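Local coordinates for endosialidase (Enterobacteria phage phi92, PDB 4HIZ), which probably hydrolyses alpha-2,8 and alpha-2,9 linkages inside sialic acid polymers, as an endosialidase of phage phi92, at residues G155-A160 with G209-D214; E176-P181 with S269-T274. All blocks are in the same frame, centred on the assembly; numbering follows the deposited sequence. Where two conformers were deposited one is given.

Both contacts belong to the catalytic beta-propeller region, and their centres lie about 8 Å apart. Strands 157-166 and 172-181 are neighbours in one four-stranded antiparallel sheet. Contact 1 ties the start of the first to the loop 209-214; contact 2 pairs the second with the outermost strand 272-275. The two contacts touch directly. Lys211 NZ of contact 1 forms a salt bridge of 2.8 Å with Glu272 OE2 of contact 2. Contact 2 reaches the glycan pocket through Glu176, Trp178 and Ile273. Contact 1 stands back, with the Arg157 side chain about 13 Å from the bound fructose.

Contact 1: residues G155-A160 with G209-D214; sequences GNRLYA and GLKVGD. With EDO (1,2-ethanediol), chain K.
Arg157 joins a four-stranded antiparallel blade of the propeller to the loop 209-214 through a buried polar contact, centred on its guanidinium. The residue starts strand 157-166. The loop runs between strands 200-204 and 215-219, which belong to a separate eight-stranded sheet, so the contact connects two sheets.

Arg157 CG and CD both lie against Gly209 O, each at 3.1 Å. The bend at chi3 (61°) turns NE away from the extended line. NH1 makes two bonds in the guanidinium plane. One goes from Arg157 NH1 to Gly209 O at 2.9 Å, nearly straight at 170°. The other is a salt bridge from Arg157 NH1 to Asp214 OD2, also 2.9 Å, which uses the syn lone pair of that oxygen. The arginine and aspartate meet tip to tip, with guanidinium and carboxylate nearly coplanar. A water bridges the pair as well: it accepts from Arg157 NH2 and donates to Asp214 OD1. In the conformer given for Ser179, NH2 also bonds to its OG on the neighbouring strand.

Asp214 OD2 has a second donor. Lys211 N reaches Asp214 OD2 from above the carboxylate plane at 2.9 Å. This bond spans a type II turn from Lys211 to Asp214, which the bond from Asp214 N to Lys211 O also closes. The Lys211 chain crosses the arginine at about a right angle and lays Lys211 CD over the centre of one guanidinium face, 3.6 Å from Arg157 CZ. Its NZ continues past to a salt bridge with Glu272. Gly209 N bonds to an ethanediol, probably from the crystallisation liquor.

In-plane bonds and the lysine methylenes together restrict rotation of the guanidinium. Two like charges come close here, with Lys211 NZ 5.3 Å from Arg157 NE; the carboxylates of Asp214 and Glu272 probably offset them.

Contact 2: residues E176-P181 with S269-T274; sequences ELWSRP and SPWEIT. With FRU (beta-D-fructofuranose), chain G.
Arg180 and Trp271 stack beside an antiparallel strand pair at the edge of a four-stranded propeller blade, where strand 272-275 is outermost. From the Arg180 backbone outward, CB comes near Trp271 CZ3, and CG near CE3. Chi2 puts CD anti (178°) over the centre of the six-membered ring, 3.6 Å from its centroid, in a CH-pi contact, and the chain stays extended to NE. Arg180 NE bonds to Ser269 O at 2.8 Å; that oxygen is tilted 25° out of the guanidinium plane. Arg180 CZ is 3.3 Å from Trp271 NE1, and NH1 is nearest to CZ2. Arg180 NH2 lies 3.5 Å from Trp271 NE1. The guanidinium lies flat on the indole, planes 9° apart, which makes a cation-pi contact. Phe266 is a second cation-pi partner.

The opposite face of Trp271 receives an edge of Trp178 in an edge-to-face pair, with Trp178 CE3 over the indole centre, 3.6 Å from Trp271 CD2. Ile273 covers one face of Trp178, its CG1 directly above the five-membered ring. Trp178 NE1 points in its ring plane to Glu176 OE1, a straight bond of 3.0 Å.

Backbone bonds join the hydrogen-bonded pairs Leu177-Thr274 and Ser179-Glu272; Trp178-Ile273 is the non-hydrogen-bonded pair between them. Ser179 OG, in the conformer given, donates to Glu272 OE1. A water links that oxygen with Leu177 O and Thr274 OG1. Glu272 OE2 turns to Lys211.

Glu176 uses both oxygens on the fructose: OE1 accepts from O4, and OE2 accepts from O3 at 2.6 Å. Tyr146 and Asp138 also hydrogen-bond this sugar. Glu176 OE1 takes both fructose O4 and Trp178 NE1, whose N-H probably helps hold the carboxylate. Trp178 is held between Ile273 over one face and Trp271 against its edge, which probably helps to fix this wall of the pocket.

Contact 1: residues G155-A160 with G209-D214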
ATOM      1  N   GLY A 155      27.264  -8.486 -22.699  1.00 13.95           N
ATOM      2  CA  GLY A 155      27.349  -7.594 -23.850  1.00 14.64           C
ATOM      3  C   GLY A 155      26.142  -6.671 -24.003  1.00 14.09           C
ATOM      4  O   GLY A 155      25.587  -6.525 -25.107  1.00 15.23           O
ATOM      5  N   ASN A 156      25.736  -6.046 -22.897  1.00 12.69           N
ATOM      6  CA  ASN A 156      24.556  -5.163 -22.876  1.00 12.62           C
ATOM      7  C   ASN A 156      23.231  -5.795 -23.323  1.00 12.52           C
ATOM      8  O   ASN A 156      22.308  -5.076 -23.715  1.00 13.93           O
ATOM      9  CB  ASN A 156      24.853  -3.850 -23.650  1.00 13.25           C
ATOM     10  CG  ASN A 156      25.950  -3.071 -22.986  1.00 14.48           C
ATOM     11  OD1 ASN A 156      25.907  -2.876 -21.754  1.00 15.71           O
ATOM     12  ND2 ASN A 156      26.967  -2.646 -23.758  1.00 14.46           N
ATOM     13  N   ARG A 157      23.126  -7.123 -23.238  1.00 11.69           N
ATOM     14  CA  ARG A 157      21.836  -7.783 -23.409  1.00 12.51           C
ATOM     15  C   ARG A 157      21.498  -8.610 -22.171  1.00 12.37           C
ATOM     16  O   ARG A 157      22.396  -9.189 -21.524  1.00 13.16           O
ATOM     17  CB  ARG A 157      21.874  -8.751 -24.601  1.00 12.56           C
ATOM     18  CG  ARG A 157      22.197  -8.073 -25.956  1.00 12.39           C
ATOM     19  CD  ARG A 157      22.069  -9.066 -27.150  1.00 12.95           C
ATOM     20  NE  ARG A 157      20.710  -9.592 -27.272  1.00 13.63           N
ATOM     21  CZ  ARG A 157      19.693  -8.957 -27.860  1.00 14.71           C
ATOM     22  NH1 ARG A 157      19.866  -7.762 -28.417  1.00 14.71           N
ATOM     23  NH2 ARG A 157      18.498  -9.537 -27.925  1.00 15.20           N
ATOM     24  N   LEU A 158      20.203  -8.718 -21.881  1.00 10.70           N
ATOM     25  CA  LEU A 158      19.727  -9.693 -20.905  1.00 11.64           C
ATOM     26  C   LEU A 158      19.652 -11.071 -21.551  1.00 12.30           C
ATOM     27  O   LEU A 158      19.085 -11.221 -22.631  1.00 13.53           O
ATOM     28  CB  LEU A 158      18.313  -9.291 -20.492  1.00 11.94           C
ATOM     29  CG  LEU A 158      17.708 -10.124 -19.352  1.00 14.34           C
ATOM     30  CD1 LEU A 158      18.513  -9.966 -18.012  1.00 15.16           C
ATOM     31  CD2 LEU A 158      16.199  -9.770 -19.116  1.00 15.07           C
ATOM     32  N   TYR A 159      20.181 -12.087 -20.880  1.00 11.59           N
ATOM     33  CA  TYR A 159      20.046 -13.458 -21.341  1.00 11.73           C
ATOM     34  C   TYR A 159      19.379 -14.273 -20.249  1.00 11.97           C
ATOM     35  O   TYR A 159      19.685 -14.097 -19.084  1.00 12.94           O
ATOM     36  CB  TYR A 159      21.428 -14.060 -21.652  1.00 12.58           C
ATOM     37  CG  TYR A 159      21.923 -13.663 -23.024  1.00 13.53           C
ATOM     38  CD1 TYR A 159      21.530 -14.380 -24.165  1.00 13.49           C
ATOM     39  CD2 TYR A 159      22.741 -12.543 -23.188  1.00 14.00           C
ATOM     40  CE1 TYR A 159      21.960 -13.975 -25.461  1.00 13.53           C
ATOM     41  CE2 TYR A 159      23.190 -12.134 -24.475  1.00 14.69           C
ATOM     42  CZ  TYR A 159      22.777 -12.841 -25.587  1.00 14.55           C
ATOM     43  OH  TYR A 159      23.194 -12.451 -26.829  1.00 15.55           O
ATOM     44  N   ALA A 160      18.488 -15.172 -20.636  1.00 11.86           N
ATOM     45  CA  ALA A 160      17.860 -16.046 -19.657  1.00 11.58           C
ATOM     46  C   ALA A 160      17.599 -17.403 -20.308  1.00 12.71           C
ATOM     47  O   ALA A 160      17.212 -17.462 -21.488  1.00 14.37           O
ATOM     48  CB  ALA A 160      16.537 -15.431 -19.151  1.00 13.18           C
ATOM     49  N   GLY A 209      25.160  -4.063 -28.555  1.00 13.88           N
ATOM     50  CA  GLY A 209      24.429  -5.266 -28.194  1.00 14.98           C
ATOM     51  C   GLY A 209      23.077  -5.395 -28.858  1.00 15.68           C
ATOM     52  O   GLY A 209      22.283  -6.239 -28.469  1.00 17.59           O
ATOM     53  N   LEU A 210      22.795  -4.569 -29.861  1.00 13.82           N
ATOM     54  CA  LEU A 210      21.481  -4.604 -30.510  1.00 13.34           C
ATOM     55  C   LEU A 210      21.401  -5.665 -31.626  1.00 13.57           C
ATOM     56  O   LEU A 210      22.416  -6.037 -32.222  1.00 14.68           O
ATOM     57  CB  LEU A 210      21.130  -3.227 -31.101  1.00 13.12           C
ATOM     58  CG  LEU A 210      21.233  -2.065 -30.115  1.00 15.65           C
ATOM     59  CD1 LEU A 210      21.184  -0.700 -30.839  1.00 14.77           C
ATOM     60  CD2 LEU A 210      20.106  -2.173 -29.121  1.00 17.68           C
ATOM     61  N   LYS A 211      20.184  -6.117 -31.892  1.00 14.39           N
ATOM     62  CA  LYS A 211      19.876  -7.004 -33.001  1.00 15.80           C
ATOM     63  C   LYS A 211      18.821  -6.362 -33.871  1.00 15.65           C
ATOM     64  O   LYS A 211      18.122  -5.434 -33.439  1.00 15.13           O
ATOM     65  CB  LYS A 211      19.371  -8.351 -32.482  1.00 18.05           C
ATOM     66  CG  LYS A 211      20.455  -9.165 -31.769  1.00 20.33           C
ATOM     67  CD  LYS A 211      19.886 -10.421 -31.134  1.00 24.43           C
ATOM     68  CE  LYS A 211      21.027 -11.353 -30.671  1.00 26.58           C
ATOM     69  NZ  LYS A 211      21.467 -12.340 -31.741  1.00 25.57           N
ATOM     70  N   VAL A 212      18.725  -6.819 -35.115  1.00 15.37           N
ATOM     71  CA  VAL A 212      17.668  -6.343 -35.990  1.00 16.02           C
ATOM     72  C   VAL A 212      16.290  -6.487 -35.326  1.00 15.75           C
ATOM     73  O   VAL A 212      15.955  -7.556 -34.756  1.00 17.22           O
ATOM     74  CB  VAL A 212      17.679  -7.131 -37.308  1.00 18.04           C
ATOM     75  CG1 VAL A 212      16.477  -6.749 -38.160  1.00 20.10           C
ATOM     76  CG2 VAL A 212      18.984  -6.863 -38.059  1.00 19.51           C
ATOM     77  N   GLY A 213      15.499  -5.418 -35.400  1.00 15.54           N
ATOM     78  CA  GLY A 213      14.171  -5.412 -34.819  1.00 14.67           C
ATOM     79  C   GLY A 213      14.148  -4.818 -33.426  1.00 14.41           C
ATOM     80  O   GLY A 213      13.053  -4.503 -32.909  1.00 15.34           O
ATOM     81  N   ASP A 214      15.317  -4.656 -32.802  1.00 13.36           N
ATOM     82  CA  ASP A 214      15.330  -4.058 -31.436  1.00 14.08           C
ATOM     83  C   ASP A 214      14.863  -2.607 -31.486  1.00 14.22           C
ATOM     84  O   ASP A 214      15.065  -1.900 -32.477  1.00 14.98           O
ATOM     85  CB  ASP A 214      16.706  -4.197 -30.771  1.00 14.18           C
ATOM     86  CG  ASP A 214      16.958  -5.601 -30.263  1.00 16.42           C
ATOM     87  OD1 ASP A 214      15.983  -6.392 -30.181  1.00 18.05           O
ATOM     88  OD2 ASP A 214      18.124  -5.921 -29.919  1.00 16.84           O
TER
HETATM   89  C1  EDO K 805      27.187  -7.219 -31.114  1.00 22.65           C
HETATM   90  O1  EDO K 805      28.618  -7.310 -31.153  1.00 23.96           O
HETATM   91  C2  EDO K 805      26.731  -5.773 -31.261  1.00 20.81           C
HETATM   92  O2  EDO K 805      27.311  -4.901 -30.267  1.00 18.98           O
HETATM   93  O   HOH W   1      15.964  -8.777 -29.002  1.00 21.65           O

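Contact 2: residues E176-P181 with S269-T274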
ATOM      1  N   GLU A 176      14.657 -22.647 -23.738  1.00 14.02           N
ATOM      2  CA  GLU A 176      14.929 -21.638 -24.762  1.00 14.06           C
ATOM      3  C   GLU A 176      15.857 -20.611 -24.203  1.00 13.83           C
ATOM      4  O   GLU A 176      15.728 -20.234 -23.034  1.00 14.23           O
ATOM      5  CB  GLU A 176      13.642 -20.948 -25.231  1.00 14.85           C
ATOM      6  CG  GLU A 176      12.694 -21.904 -25.984  1.00 15.78           C
ATOM      7  CD  GLU A 176      11.254 -21.375 -26.073  1.00 16.55           C
ATOM      8  OE1 GLU A 176      10.778 -20.660 -25.149  1.00 17.21           O
ATOM      9  OE2 GLU A 176      10.599 -21.693 -27.092  1.00 17.57           O
ATOM     10  N   LEU A 177      16.779 -20.128 -25.033  1.00 12.90           N
ATOM     11  CA  LEU A 177      17.585 -18.977 -24.650  1.00 12.42           C
ATOM     12  C   LEU A 177      16.774 -17.745 -25.068  1.00 12.92           C
ATOM     13  O   LEU A 177      16.448 -17.608 -26.239  1.00 14.66           O
ATOM     14  CB  LEU A 177      18.968 -19.049 -25.348  1.00 13.57           C
ATOM     15  CG  LEU A 177      19.908 -17.906 -24.894  1.00 14.62           C
ATOM     16  CD1 LEU A 177      20.366 -18.092 -23.431  1.00 15.20           C
ATOM     17  CD2 LEU A 177      21.112 -17.816 -25.864  1.00 15.02           C
ATOM     18  N   TRP A 178      16.392 -16.878 -24.106  1.00 12.32           N
ATOM     19  CA  TRP A 178      15.677 -15.639 -24.421  1.00 11.83           C
ATOM     20  C   TRP A 178      16.641 -14.489 -24.247  1.00 12.79           C
ATOM     21  O   TRP A 178      17.425 -14.471 -23.278  1.00 12.74           O
ATOM     22  CB  TRP A 178      14.498 -15.417 -23.451  1.00 12.64           C
ATOM     23  CG  TRP A 178      13.273 -16.296 -23.642  1.00 13.99           C
ATOM     24  CD1 TRP A 178      13.207 -17.571 -24.153  1.00 15.26           C
ATOM     25  CD2 TRP A 178      11.930 -15.938 -23.271  1.00 14.00           C
ATOM     26  NE1 TRP A 178      11.888 -18.018 -24.135  1.00 15.03           N
ATOM     27  CE2 TRP A 178      11.090 -17.037 -23.597  1.00 15.05           C
ATOM     28  CE3 TRP A 178      11.360 -14.790 -22.720  1.00 13.29           C
ATOM     29  CZ2 TRP A 178       9.707 -17.021 -23.369  1.00 15.72           C
ATOM     30  CZ3 TRP A 178       9.981 -14.764 -22.502  1.00 13.97           C
ATOM     31  CH2 TRP A 178       9.173 -15.876 -22.800  1.00 14.89           C
ATOM     32  N   SER A 179      16.607 -13.513 -25.154  1.00 12.70           N
ATOM     33  CA  SER A 179      17.418 -12.315 -24.926  0.66 12.52           C
ATOM     34  C   SER A 179      16.769 -11.061 -25.431  1.00 12.37           C
ATOM     35  O   SER A 179      15.945 -11.092 -26.328  1.00 12.91           O
ATOM     36  CB  SER A 179      18.839 -12.438 -25.515  0.66 14.08           C
ATOM     37  OG  SER A 179      18.842 -12.211 -26.912  0.66 14.56           O
ATOM     38  N   ARG A 180      17.138  -9.950 -24.786  1.00 11.80           N
ATOM     39  CA  ARG A 180      16.697  -8.596 -25.189  1.00 11.63           C
ATOM     40  C   ARG A 180      17.866  -7.688 -24.947  1.00 11.84           C
ATOM     41  O   ARG A 180      18.715  -7.973 -24.113  1.00 12.85           O
ATOM     42  CB  ARG A 180      15.550  -8.089 -24.264  1.00 11.67           C
ATOM     43  CG  ARG A 180      14.153  -8.323 -24.821  1.00 12.47           C
ATOM     44  CD  ARG A 180      13.112  -7.833 -23.813  1.00 13.46           C
ATOM     45  NE  ARG A 180      11.772  -7.826 -24.402  1.00 14.19           N
ATOM     46  CZ  ARG A 180      10.664  -7.621 -23.676  1.00 14.71           C
ATOM     47  NH1 ARG A 180      10.769  -7.395 -22.354  1.00 13.18           N
ATOM     48  NH2 ARG A 180       9.475  -7.591 -24.271  1.00 14.75           N
ATOM     49  N   PRO A 181      17.898  -6.541 -25.633  1.00 12.11           N
ATOM     50  CA  PRO A 181      18.902  -5.543 -25.254  1.00 12.13           C
ATOM     51  C   PRO A 181      18.560  -5.026 -23.851  1.00 12.60           C
ATOM     52  O   PRO A 181      17.371  -4.869 -23.553  1.00 14.19           O
ATOM     53  CB  PRO A 181      18.681  -4.427 -26.285  1.00 12.86           C
ATOM     54  CG  PRO A 181      17.240  -4.531 -26.701  1.00 13.15           C
ATOM     55  CD  PRO A 181      16.945  -6.043 -26.647  1.00 13.01           C
ATOM     56  N   SER A 269      11.149  -4.172 -27.254  1.00 12.25           N
ATOM     57  CA  SER A 269      11.971  -5.005 -28.155  1.00 13.12           C
ATOM     58  C   SER A 269      11.494  -6.452 -28.106  1.00 14.58           C
ATOM     59  O   SER A 269      11.339  -6.998 -27.051  1.00 15.64           O
ATOM     60  CB  SER A 269      13.447  -4.947 -27.723  1.00 13.87           C
ATOM     61  OG  SER A 269      13.982  -3.631 -27.845  1.00 14.45           O
ATOM     62  N   PRO A 270      11.261  -7.080 -29.258  1.00 17.86           N
ATOM     63  CA  PRO A 270      10.890  -8.503 -29.190  1.00 18.09           C
ATOM     64  C   PRO A 270      11.972  -9.335 -28.526  1.00 15.72           C
ATOM     65  O   PRO A 270      13.162  -9.046 -28.693  1.00 18.05           O
ATOM     66  CB  PRO A 270      10.739  -8.913 -30.662  1.00 23.14           C
ATOM     67  CG  PRO A 270      11.297  -7.801 -31.461  1.00 26.78           C
ATOM     68  CD  PRO A 270      11.213  -6.541 -30.628  1.00 23.79           C
ATOM     69  N   TRP A 271      11.572 -10.370 -27.794  1.00 13.53           N
ATOM     70  CA  TRP A 271      12.557 -11.304 -27.274  1.00 13.01           C
ATOM     71  C   TRP A 271      13.122 -12.109 -28.453  1.00 13.69           C
ATOM     72  O   TRP A 271      12.377 -12.555 -29.304  1.00 15.22           O
ATOM     73  CB  TRP A 271      11.893 -12.266 -26.309  1.00 13.82           C
ATOM     74  CG  TRP A 271      11.457 -11.690 -24.982  1.00 13.76           C
ATOM     75  CD1 TRP A 271      10.188 -11.340 -24.621  1.00 14.78           C
ATOM     76  CD2 TRP A 271      12.277 -11.499 -23.822  1.00 13.26           C
ATOM     77  NE1 TRP A 271      10.167 -10.911 -23.293  1.00 13.65           N
ATOM     78  CE2 TRP A 271      11.433 -11.037 -22.779  1.00 13.11           C
ATOM     79  CE3 TRP A 271      13.639 -11.712 -23.550  1.00 13.98           C
ATOM     80  CZ2 TRP A 271      11.916 -10.741 -21.504  1.00 13.72           C
ATOM     81  CZ3 TRP A 271      14.116 -11.441 -22.282  1.00 14.10           C
ATOM     82  CH2 TRP A 271      13.250 -10.964 -21.265  1.00 13.84           C
ATOM     83  N   GLU A 272      14.426 -12.272 -28.475  1.00 12.65           N
ATOM     84  CA  GLU A 272      15.011 -13.320 -29.337  1.00 13.74           C
ATOM     85  C   GLU A 272      14.857 -14.609 -28.570  1.00 14.32           C
ATOM     86  O   GLU A 272      15.267 -14.676 -27.423  1.00 15.76           O
ATOM     87  CB  GLU A 272      16.483 -13.033 -29.546  1.00 16.73           C
ATOM     88  CG  GLU A 272      17.152 -14.174 -30.330  1.00 19.74           C
ATOM     89  CD  GLU A 272      18.667 -14.117 -30.220  1.00 25.01           C
ATOM     90  OE1 GLU A 272      19.217 -14.150 -29.073  1.00 25.72           O
ATOM     91  OE2 GLU A 272      19.294 -13.988 -31.281  1.00 28.26           O
ATOM     92  N   ILE A 273      14.247 -15.622 -29.180  1.00 13.43           N
ATOM     93  CA  ILE A 273      13.926 -16.877 -28.479  1.00 13.86           C
ATOM     94  C   ILE A 273      14.473 -18.030 -29.323  1.00 14.93           C
ATOM     95  O   ILE A 273      14.083 -18.212 -30.484  1.00 16.49           O
ATOM     96  CB  ILE A 273      12.407 -17.020 -28.307  1.00 14.99           C
ATOM     97  CG1 ILE A 273      11.912 -15.918 -27.343  1.00 15.49           C
ATOM     98  CG2 ILE A 273      12.018 -18.408 -27.800  1.00 15.06           C
ATOM     99  CD1 ILE A 273      10.407 -15.948 -27.169  1.00 17.26           C
ATOM    100  N   THR A 274      15.412 -18.768 -28.749  1.00 14.55           N
ATOM    101  CA  THR A 274      16.117 -19.822 -29.479  1.00 16.23           C
ATOM    102  C   THR A 274      16.009 -21.130 -28.720  1.00 15.86           C
ATOM    103  O   THR A 274      16.436 -21.200 -27.571  1.00 15.53           O
ATOM    104  CB  THR A 274      17.614 -19.462 -29.612  1.00 17.86           C
ATOM    105  OG1 THR A 274      17.753 -18.168 -30.234  1.00 18.98           O
ATOM    106  CG2 THR A 274      18.344 -20.517 -30.451  1.00 18.04           C
TER
HETATM  107  C1  FRU G   2       5.273 -22.092 -28.419  1.00 26.37           C
HETATM  108  C2  FRU G   2       6.278 -21.103 -28.033  1.00 25.72           C
HETATM  109  C3  FRU G   2       7.194 -21.260 -26.937  1.00 23.48           C
HETATM  110  C4  FRU G   2       7.841 -19.935 -26.826  1.00 22.89           C
HETATM  111  C5  FRU G   2       6.738 -19.024 -27.279  1.00 25.79           C
HETATM  112  C6  FRU G   2       7.161 -17.624 -27.699  1.00 29.53           C
HETATM  113  O1  FRU G   2       4.253 -21.790 -27.487  1.00 27.89           O
HETATM  114  O2  FRU G   2       7.282 -21.459 -29.077  1.00 27.09           O
HETATM  115  O3  FRU G   2       8.073 -22.412 -26.947  1.00 22.18           O
HETATM  116  O4  FRU G   2       8.243 -19.685 -25.441  1.00 20.71           O
HETATM  117  O5  FRU G   2       6.080 -19.705 -28.374  1.00 26.28           O
HETATM  118  O6  FRU G   2       7.846 -17.689 -28.910  1.00 33.78           O
HETATM  119  O   HOH W   2      18.263 -16.532 -28.117  1.00 18.28           O